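Local coordinates for protein tRNA (cytosine(38)-C(5))-methyltransferase (Schizosaccharomyces pombe, PDB 6FDF) that methylates carbon 5 of cytosine 38 in the anticodon loop of tRNA(Asp), using S-adenosyl-L-methionine as the methyl donor, at residues N149-I154 against W181-V186. Residues are numbered along the deposited sequence; the frame is centred on the assembly and turned at random.
Sequences NLIEGI and WSIDDV
I151 lies over one face of the W181 indole. Its CD1 sits 3.6 Å from the centroid of the six-membered ring, 14° off the ring normal, which makes a CH-pi contact. The other branch, CG2, covers the pyrrole part and comes 3.4 Å from W181 NE1. With I151 CG1 between the backbone N and the carbonyl carbon (chi1 61°), CG2 is beside the backbone N and reaches the pyrrole side; the extended chi2 of 168° carries CD1 over the six-membered ring. At the indole edge, W181 NE1 donates a nearly straight hydrogen bond to N149 OD1, 2.9 Å long. OD1 lies in the ring plane, but the N-H meets the amide from above its carbonyl plane. N149 ND2 bonds to the backbone O of F177, so both ends of this amide are held. R174 makes a cation-pi contact with W181. Further along, I151 CD1 packs 4.3 Å from I183 CB, and I183 CG2 lies 3.8 Å from E152 O. I183 also touches L324 of helix 318-328. An alanine in place of W181 would probably leave N149 OD1 without its indole donor and open a gap beside I151. The contact joins edge strand 148-155 of the methyltransferase sheet to the loop after strand 168-175. It is mainly apolar, and the single hydrogen bond across it satisfies the indole N-H and orients the ring edge toward the strand.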
loop_
_atom_site.group_PDB
_atom_site.type_symbol
_atom_site.label_atom_id
_atom_site.label_comp_id
_atom_site.label_asym_id
_atom_site.label_seq_id
_atom_site.Cartn_x
_atom_site.Cartn_y
_atom_site.Cartn_z
ATOM N N ASN A 149 -15.492 15.179 9.305
ATOM C CA ASN A 149 -14.406 16.125 9.079
ATOM C C ASN A 149 -13.311 15.365 8.335
ATOM O O ASN A 149 -12.705 14.447 8.894
ATOM C CB ASN A 149 -13.901 16.683 10.411
ATOM C CG ASN A 149 -12.910 17.821 10.243
ATOM O OD1 ASN A 149 -12.041 17.780 9.371
ATOM N ND2 ASN A 149 -13.021 18.838 11.101
ATOM N N LEU A 150 -13.100 15.708 7.066
ATOM C CA LEU A 150 -12.157 15.007 6.200
ATOM C C LEU A 150 -10.921 15.864 5.951
ATOM O O LEU A 150 -11.037 17.028 5.551
ATOM C CB LEU A 150 -12.809 14.641 4.864
ATOM C CG LEU A 150 -11.908 14.006 3.796
ATOM C CD1 LEU A 150 -11.508 12.590 4.177
ATOM C CD2 LEU A 150 -12.593 14.019 2.430
ATOM N N ILE A 151 -9.741 15.288 6.186
ATOM C CA ILE A 151 -8.489 15.884 5.728
ATOM C C ILE A 151 -7.834 14.916 4.753
ATOM O O ILE A 151 -8.059 13.704 4.812
ATOM C CB ILE A 151 -7.535 16.229 6.890
ATOM C CG1 ILE A 151 -7.160 14.969 7.677
ATOM C CG2 ILE A 151 -8.173 17.271 7.798
ATOM C CD1 ILE A 151 -6.009 15.195 8.654
ATOM N N GLU A 152 -7.052 15.461 3.823
ATOM C CA GLU A 152 -6.437 14.627 2.799
ATOM C C GLU A 152 -5.083 15.199 2.407
ATOM O O GLU A 152 -4.799 16.381 2.619
ATOM C CB GLU A 152 -7.345 14.470 1.571
ATOM C CG GLU A 152 -7.722 15.764 0.881
ATOM C CD GLU A 152 -8.742 15.545 -0.223
ATOM O OE1 GLU A 152 -9.957 15.596 0.067
ATOM O OE2 GLU A 152 -8.326 15.324 -1.380
ATOM N N GLY A 153 -4.251 14.343 1.821
ATOM C CA GLY A 153 -2.949 14.780 1.346
ATOM C C GLY A 153 -2.246 13.667 0.602
ATOM O O GLY A 153 -2.681 12.512 0.604
ATOM N N ILE A 154 -1.145 14.043 -0.050
ATOM C CA ILE A 154 -0.274 13.110 -0.756
ATOM C C ILE A 154 1.005 12.949 0.053
ATOM O O ILE A 154 1.642 13.945 0.425
ATOM C CB ILE A 154 0.045 13.601 -2.180
ATOM C CG1 ILE A 154 -1.234 13.988 -2.919
ATOM C CG2 ILE A 154 0.836 12.548 -2.953
ATOM C CD1 ILE A 154 -2.105 12.823 -3.269
ATOM N N TRP A 181 -7.043 20.036 12.906
ATOM C CA TRP A 181 -6.030 19.037 12.599
ATOM C C TRP A 181 -5.598 19.219 11.155
ATOM O O TRP A 181 -6.255 19.904 10.368
ATOM C CB TRP A 181 -6.516 17.597 12.848
ATOM C CG TRP A 181 -7.702 17.121 12.037
ATOM C CD1 TRP A 181 -8.717 17.877 11.519
ATOM C CD2 TRP A 181 -7.989 15.764 11.672
ATOM N NE1 TRP A 181 -9.615 17.072 10.849
ATOM C CE2 TRP A 181 -9.189 15.772 10.930
ATOM C CE3 TRP A 181 -7.343 14.544 11.897
ATOM C CZ2 TRP A 181 -9.756 14.606 10.413
ATOM C CZ3 TRP A 181 -7.905 13.390 11.387
ATOM C CH2 TRP A 181 -9.102 13.428 10.651
ATOM N N SER A 182 -4.467 18.605 10.827
ATOM C CA SER A 182 -3.875 18.732 9.507
ATOM C C SER A 182 -3.108 17.457 9.207
ATOM O O SER A 182 -2.507 16.862 10.106
ATOM C CB SER A 182 -2.937 19.945 9.427
ATOM O OG SER A 182 -2.186 19.924 8.226
ATOM N N ILE A 183 -3.121 17.057 7.936
ATOM C CA ILE A 183 -2.365 15.882 7.515
ATOM C C ILE A 183 -0.886 16.046 7.844
ATOM O O ILE A 183 -0.186 15.061 8.104
ATOM C CB ILE A 183 -2.603 15.619 6.013
ATOM C CG1 ILE A 183 -2.169 14.203 5.638
ATOM C CG2 ILE A 183 -1.912 16.668 5.149
ATOM C CD1 ILE A 183 -3.276 13.182 5.784
ATOM N N ASP A 184 -0.394 17.286 7.875
ATOM C CA ASP A 184 1.023 17.521 8.116
ATOM C C ASP A 184 1.433 17.223 9.552
ATOM O O ASP A 184 2.636 17.152 9.828
ATOM C CB ASP A 184 1.375 18.965 7.761
ATOM C CG ASP A 184 1.225 19.251 6.280
ATOM O OD1 ASP A 184 1.596 18.381 5.463
ATOM O OD2 ASP A 184 0.742 20.348 5.932
ATOM N N ASP A 185 0.473 17.057 10.468
ATOM C CA ASP A 185 0.814 16.689 11.837
ATOM C C ASP A 185 1.486 15.326 11.895
ATOM O O ASP A 185 2.174 15.021 12.875
ATOM C CB ASP A 185 -0.439 16.706 12.715
ATOM C CG ASP A 185 -1.165 18.040 12.664
ATOM O OD1 ASP A 185 -0.482 19.079 12.565
ATOM O OD2 ASP A 185 -2.414 18.048 12.719
ATOM N N VAL A 186 1.321 14.519 10.846
ATOM C CA VAL A 186 1.872 13.176 10.806
ATOM C C VAL A 186 3.391 13.189 10.894
ATOM O O VAL A 186 3.993 12.188 11.293
ATOM C CB VAL A 186 1.381 12.469 9.522
ATOM C CG1 VAL A 186 2.175 12.915 8.299
ATOM C CG2 VAL A 186 1.417 10.978 9.682
#